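PDB 6NCW: beta-galacturonidase from Eisenbergiella tayi, which hydrolyses beta-galacturonides as a family 2 glycoside hydrolase of a gut bacterium. Local coordinates for residues V507-D519 against R527-R539. Sequence-based numbering, arbitrary orientation.
Sequences VYIWQFCDVRVCD and RTMNNKGIVDEYR
Trp510 and Asn530 illustrate how one amide oxygen ties together two arms of one loop beside a sugar site. The indole NE1 of Trp510 donates to Asn530 OD1 over 3.1 Å; the oxygen lies at the indole edge near its plane, the ring and amide planes are 64° apart, and NE1 comes from above the carbonyl plane. Lys532 N reaches the same oxygen from the opposite face of the amide, making an Asx turn, and Gln511 NE2 adds a weak third bond. With CG anti to the backbone N (chi1 -175°), the Asn530 amide reaches the indole, and ND2 bonds Asp131. Lys532 lays CB and CD 3.5 Å from Trp510 CD1, while its amino end continues to Tyr434.

Next to this site, Asp514 OD1 accepts from Gly533 N at 2.8 Å and pairs with Lys542. Its OD2 forms a 3.2 Å salt bridge to Arg527 NH2, and Arg527 grips both carboxylate oxygens of Glu537 end-on. The Arg527 guanidinium probably offsets the repulsion between Asp514 OD2 and Glu537 OE1, 3.5 Å apart.

Val515 and Asn530 form an antiparallel hydrogen-bonded pair. Beyond it Arg516 brings NH1 to within 3.0 Å of Thr528 O, with Met529 SD 3.4 Å above one face of its guanidinium; NH2 bonds Tyr474 of the second subunit. Val535 CG2 sits over the Phe512 ring in a CH-pi contact.

The cis Trp510-Gln511 peptide follows the last strand of a TIM barrel, and the two-stranded antiparallel ribbon 515-516/529-530 and the turn after it present Asn530 and Lys532, both galacturonate-binding residues, at the active-site mouth.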
loop_
_atom_site.group_PDB
_atom_site.type_symbol
_atom_site.label_atom_id
_atom_site.label_comp_id
_atom_site.label_asym_id
_atom_site.label_seq_id
_atom_site.Cartn_x
_atom_site.Cartn_y
_atom_site.Cartn_z
ATOM N N VAL A 507 12.434 -13.836 -26.951
ATOM C CA VAL A 507 12.023 -14.089 -25.570
ATOM C C VAL A 507 10.569 -13.668 -25.377
ATOM O O VAL A 507 10.108 -12.683 -25.968
ATOM C CB VAL A 507 12.942 -13.328 -24.575
ATOM C CG1 VAL A 507 12.941 -11.830 -24.885
ATOM C CG2 VAL A 507 12.470 -13.534 -23.132
ATOM N N TYR A 508 9.841 -14.418 -24.531
ATOM C CA TYR A 508 8.597 -13.950 -23.921
ATOM C C TYR A 508 8.835 -13.786 -22.432
ATOM O O TYR A 508 9.138 -14.759 -21.731
ATOM C CB TYR A 508 7.413 -14.894 -24.147
ATOM C CG TYR A 508 6.962 -14.984 -25.569
ATOM C CD1 TYR A 508 7.389 -16.034 -26.384
ATOM C CD2 TYR A 508 6.112 -14.023 -26.117
ATOM C CE1 TYR A 508 6.994 -16.121 -27.712
ATOM C CE2 TYR A 508 5.700 -14.110 -27.440
ATOM C CZ TYR A 508 6.156 -15.155 -28.237
ATOM O OH TYR A 508 5.762 -15.249 -29.554
ATOM N N ILE A 509 8.697 -12.552 -21.958
ATOM C CA ILE A 509 8.747 -12.290 -20.529
ATOM C C ILE A 509 7.577 -12.971 -19.828
ATOM O O ILE A 509 6.418 -12.882 -20.265
ATOM C CB ILE A 509 8.750 -10.775 -20.277
ATOM C CG1 ILE A 509 10.100 -10.187 -20.730
ATOM C CG2 ILE A 509 8.548 -10.486 -18.794
ATOM C CD1 ILE A 509 10.102 -8.708 -20.935
ATOM N N TRP A 510 7.876 -13.651 -18.730
ATOM C CA TRP A 510 6.851 -14.093 -17.797
ATOM C C TRP A 510 6.804 -13.051 -16.688
ATOM O O TRP A 510 7.740 -12.969 -15.887
ATOM C CB TRP A 510 7.148 -15.482 -17.219
ATOM C CG TRP A 510 6.043 -15.856 -16.280
ATOM C CD1 TRP A 510 5.923 -15.499 -14.963
ATOM C CD2 TRP A 510 4.825 -16.563 -16.619
ATOM N NE1 TRP A 510 4.728 -15.966 -14.452
ATOM C CE2 TRP A 510 4.037 -16.619 -15.449
ATOM C CE3 TRP A 510 4.341 -17.161 -17.795
ATOM C CZ2 TRP A 510 2.791 -17.261 -15.412
ATOM C CZ3 TRP A 510 3.103 -17.802 -17.760
ATOM C CH2 TRP A 510 2.341 -17.839 -16.568
ATOM N N GLN A 511 5.730 -12.246 -16.624
ATOM C CA GLN A 511 4.607 -12.240 -17.539
ATOM C C GLN A 511 4.090 -10.806 -17.587
ATOM O O GLN A 511 4.633 -9.936 -16.941
ATOM C CB GLN A 511 3.497 -13.226 -17.107
ATOM C CG GLN A 511 2.850 -12.894 -15.762
ATOM C CD GLN A 511 1.626 -13.760 -15.449
ATOM O OE1 GLN A 511 0.801 -14.070 -16.346
ATOM N NE2 GLN A 511 1.504 -14.168 -14.176
ATOM N N PHE A 512 3.034 -10.556 -18.361
ATOM C CA PHE A 512 2.540 -9.191 -18.513
ATOM C C PHE A 512 2.016 -8.625 -17.191
ATOM O O PHE A 512 2.452 -7.559 -16.738
ATOM C CB PHE A 512 1.442 -9.151 -19.583
ATOM C CG PHE A 512 0.698 -7.852 -19.618
ATOM C CD1 PHE A 512 -0.660 -7.809 -19.361
ATOM C CD2 PHE A 512 1.367 -6.665 -19.886
ATOM C CE1 PHE A 512 -1.350 -6.597 -19.393
ATOM C CE2 PHE A 512 0.700 -5.455 -19.898
ATOM C CZ PHE A 512 -0.663 -5.418 -19.664
ATOM N N CYS A 513 1.042 -9.299 -16.572
ATOM C CA CYS A 513 0.382 -8.745 -15.398
ATOM C C CYS A 513 0.310 -9.806 -14.313
ATOM O O CYS A 513 0.467 -10.996 -14.576
ATOM C CB CYS A 513 -1.024 -8.231 -15.721
ATOM S SG CYS A 513 -2.133 -9.528 -16.298
ATOM N N ASP A 514 0.114 -9.365 -13.075
ATOM C CA ASP A 514 -0.095 -10.332 -11.998
ATOM C C ASP A 514 -1.431 -11.031 -12.211
ATOM O O ASP A 514 -2.370 -10.437 -12.741
ATOM C CB ASP A 514 -0.080 -9.651 -10.637
ATOM C CG ASP A 514 1.266 -9.002 -10.314
ATOM O OD1 ASP A 514 2.318 -9.374 -10.897
ATOM O OD2 ASP A 514 1.272 -8.104 -9.460
ATOM N N VAL A 515 -1.512 -12.301 -11.804
ATOM C CA VAL A 515 -2.637 -13.182 -12.140
ATOM C C VAL A 515 -3.077 -13.938 -10.892
ATOM O O VAL A 515 -2.233 -14.471 -10.164
ATOM C CB VAL A 515 -2.267 -14.202 -13.238
ATOM C CG1 VAL A 515 -3.410 -15.204 -13.448
ATOM C CG2 VAL A 515 -1.864 -13.493 -14.563
ATOM N N ARG A 516 -4.397 -14.014 -10.665
ATOM C CA ARG A 516 -4.939 -14.821 -9.574
ATOM C C ARG A 516 -4.670 -16.298 -9.844
ATOM O O ARG A 516 -4.796 -16.760 -10.978
ATOM C CB ARG A 516 -6.446 -14.551 -9.429
ATOM C CG ARG A 516 -7.202 -15.489 -8.461
ATOM C CD ARG A 516 -6.844 -15.223 -6.980
ATOM N NE ARG A 516 -7.345 -13.909 -6.553
ATOM C CZ ARG A 516 -6.816 -13.154 -5.602
ATOM N NH1 ARG A 516 -5.698 -13.537 -4.972
ATOM N NH2 ARG A 516 -7.397 -11.993 -5.299
ATOM N N VAL A 517 -4.290 -17.045 -8.799
ATOM C CA VAL A 517 -4.041 -18.488 -8.910
ATOM C C VAL A 517 -4.889 -19.284 -7.915
ATOM O O VAL A 517 -5.642 -18.709 -7.118
ATOM C CB VAL A 517 -2.549 -18.810 -8.710
ATOM C CG1 VAL A 517 -1.699 -18.072 -9.767
ATOM C CG2 VAL A 517 -2.130 -18.429 -7.316
ATOM N N CYS A 518 -4.765 -20.613 -7.949
ATOM C CA CYS A 518 -5.582 -21.468 -7.106
ATOM C C CYS A 518 -5.069 -21.469 -5.671
ATOM O O CYS A 518 -3.872 -21.333 -5.408
ATOM C CB CYS A 518 -5.629 -22.900 -7.655
ATOM S SG CYS A 518 -6.560 -23.046 -9.253
ATOM N N ASP A 519 -6.004 -21.646 -4.744
ATOM C CA ASP A 519 -5.683 -21.610 -3.321
ATOM C C ASP A 519 -4.576 -22.586 -2.951
ATOM O O ASP A 519 -3.779 -22.303 -2.042
ATOM C CB ASP A 519 -6.944 -21.918 -2.500
ATOM C CG ASP A 519 -8.045 -20.856 -2.666
ATOM O OD1 ASP A 519 -7.731 -19.650 -2.897
ATOM O OD2 ASP A 519 -9.244 -21.237 -2.550
ATOM N N ARG A 527 -0.032 -13.420 -1.828
ATOM C CA ARG A 527 -1.363 -12.890 -2.111
ATOM C C ARG A 527 -2.241 -13.861 -2.901
ATOM O O ARG A 527 -3.264 -13.437 -3.460
ATOM C CB ARG A 527 -1.294 -11.552 -2.868
ATOM C CG ARG A 527 -0.218 -10.560 -2.377
ATOM C CD ARG A 527 -0.374 -9.232 -3.117
ATOM N NE ARG A 527 0.007 -9.398 -4.508
ATOM C CZ ARG A 527 -0.577 -8.788 -5.527
ATOM N NH1 ARG A 527 -1.582 -7.943 -5.311
ATOM N NH2 ARG A 527 -0.159 -9.023 -6.768
ATOM N N THR A 528 -1.878 -15.151 -2.962
ATOM C CA THR A 528 -2.520 -16.117 -3.863
ATOM C C THR A 528 -2.606 -15.513 -5.271
ATOM O O THR A 528 -3.661 -15.481 -5.929
ATOM C CB THR A 528 -3.894 -16.561 -3.330
ATOM O OG1 THR A 528 -3.746 -17.077 -2.004
ATOM C CG2 THR A 528 -4.507 -17.692 -4.175
ATOM N N MET A 529 -1.466 -14.969 -5.698
ATOM C CA MET A 529 -1.271 -14.370 -7.010
ATOM C C MET A 529 0.064 -14.864 -7.526
ATOM O O MET A 529 0.969 -15.138 -6.734
ATOM C CB MET A 529 -1.221 -12.830 -6.973
ATOM C CG MET A 529 -2.442 -12.148 -6.411
ATOM S SD MET A 529 -3.897 -12.173 -7.488
ATOM C CE MET A 529 -3.406 -11.009 -8.763
ATOM N N ASN A 530 0.180 -14.982 -8.846
ATOM C CA ASN A 530 1.491 -15.032 -9.486
ATOM C C ASN A 530 1.917 -13.584 -9.674
ATOM O O ASN A 530 1.217 -12.810 -10.340
ATOM C CB ASN A 530 1.435 -15.790 -10.819
ATOM C CG ASN A 530 2.825 -15.982 -11.467
ATOM O OD1 ASN A 530 3.511 -15.016 -11.789
ATOM N ND2 ASN A 530 3.215 -17.233 -11.679
ATOM N N ASN A 531 3.034 -13.200 -9.049
ATOM C CA ASN A 531 3.412 -11.797 -8.920
ATOM C C ASN A 531 4.478 -11.369 -9.916
ATOM O O ASN A 531 5.169 -10.365 -9.681
ATOM C CB ASN A 531 3.909 -11.514 -7.497
ATOM C CG ASN A 531 2.857 -11.801 -6.459
ATOM O OD1 ASN A 531 2.045 -10.942 -6.158
ATOM N ND2 ASN A 531 2.871 -13.011 -5.900
ATOM N N LYS A 532 4.642 -12.105 -11.010
ATOM C CA LYS A 532 5.738 -11.816 -11.916
ATOM C C LYS A 532 5.328 -10.863 -13.013
ATOM O O LYS A 532 6.066 -10.700 -13.989
ATOM C CB LYS A 532 6.294 -13.115 -12.482
ATOM C CG LYS A 532 6.804 -14.058 -11.370
ATOM C CD LYS A 532 7.636 -15.201 -11.919
ATOM C CE LYS A 532 8.105 -16.142 -10.797
ATOM N NZ LYS A 532 7.008 -16.943 -10.223
ATOM N N GLY A 533 4.164 -10.230 -12.879
ATOM C CA GLY A 533 3.781 -9.216 -13.837
ATOM C C GLY A 533 4.786 -8.079 -13.869
ATOM O O GLY A 533 5.417 -7.736 -12.862
ATOM N N ILE A 534 4.975 -7.530 -15.067
ATOM C CA ILE A 534 5.625 -6.235 -15.215
ATOM C C ILE A 534 4.656 -5.098 -14.867
ATOM O O ILE A 534 5.093 -3.994 -14.527
ATOM C CB ILE A 534 6.178 -6.129 -16.647
ATOM C CG1 ILE A 534 7.206 -7.267 -16.924
ATOM C CG2 ILE A 534 6.736 -4.719 -16.937
ATOM C CD1 ILE A 534 8.396 -7.393 -15.916
ATOM N N VAL A 535 3.347 -5.333 -14.955
ATOM C CA VAL A 535 2.340 -4.466 -14.352
ATOM C C VAL A 535 1.610 -5.320 -13.322
ATOM O O VAL A 535 1.627 -6.548 -13.423
ATOM C CB VAL A 535 1.359 -3.854 -15.385
ATOM C CG1 VAL A 535 2.103 -3.012 -16.420
ATOM C CG2 VAL A 535 0.464 -4.939 -16.083
ATOM N N ASP A 536 1.017 -4.691 -12.298
ATOM C CA ASP A 536 0.278 -5.496 -11.329
ATOM C C ASP A 536 -1.116 -5.842 -11.872
ATOM O O ASP A 536 -1.454 -5.544 -13.026
ATOM C CB ASP A 536 0.238 -4.814 -9.957
ATOM C CG ASP A 536 -0.780 -3.686 -9.837
ATOM O OD1 ASP A 536 -1.348 -3.189 -10.841
ATOM O OD2 ASP A 536 -1.017 -3.282 -8.674
ATOM N N GLU A 537 -1.933 -6.514 -11.053
ATOM C CA GLU A 537 -3.221 -6.967 -11.577
ATOM C C GLU A 537 -4.101 -5.790 -11.968
ATOM O O GLU A 537 -4.957 -5.944 -12.831
ATOM C CB GLU A 537 -3.947 -7.890 -10.581
ATOM C CG GLU A 537 -4.363 -7.247 -9.234
ATOM C CD GLU A 537 -3.248 -7.289 -8.189
ATOM O OE1 GLU A 537 -2.060 -7.301 -8.587
ATOM O OE2 GLU A 537 -3.555 -7.319 -6.966
ATOM N N TYR A 538 -3.869 -4.603 -11.402
ATOM C CA TYR A 538 -4.615 -3.424 -11.795
ATOM C C TYR A 538 -3.916 -2.636 -12.888
ATOM O O TYR A 538 -4.275 -1.484 -13.118
ATOM C CB TYR A 538 -4.908 -2.545 -10.580
ATOM C CG TYR A 538 -5.777 -3.269 -9.571
ATOM C CD1 TYR A 538 -7.126 -3.470 -9.823
ATOM C CD2 TYR A 538 -5.244 -3.764 -8.381
ATOM C CE1 TYR A 538 -7.939 -4.144 -8.916
ATOM C CE2 TYR A 538 -6.044 -4.448 -7.457
ATOM C CZ TYR A 538 -7.407 -4.632 -7.751
ATOM O OH TYR A 538 -8.241 -5.305 -6.888
ATOM N N ARG A 539 -2.950 -3.253 -13.575
ATOM C CA ARG A 539 -2.250 -2.699 -14.735
ATOM C C ARG A 539 -1.380 -1.494 -14.369
ATOM O O ARG A 539 -1.072 -0.652 -15.235
ATOM C CB ARG A 539 -3.223 -2.340 -15.875
ATOM C CG ARG A 539 -3.563 -3.515 -16.825
ATOM C CD ARG A 539 -4.127 -4.740 -16.094
ATOM N NE ARG A 539 -4.495 -5.800 -17.029
ATOM C CZ ARG A 539 -4.903 -7.028 -16.688
ATOM N NH1 ARG A 539 -5.031 -7.391 -15.414
ATOM N NH2 ARG A 539 -5.199 -7.900 -17.643
HETATM O O HOH W 1 -5.025 -9.984 -13.150
HETATM O O HOH W 2 -5.941 -18.854 -1.070
#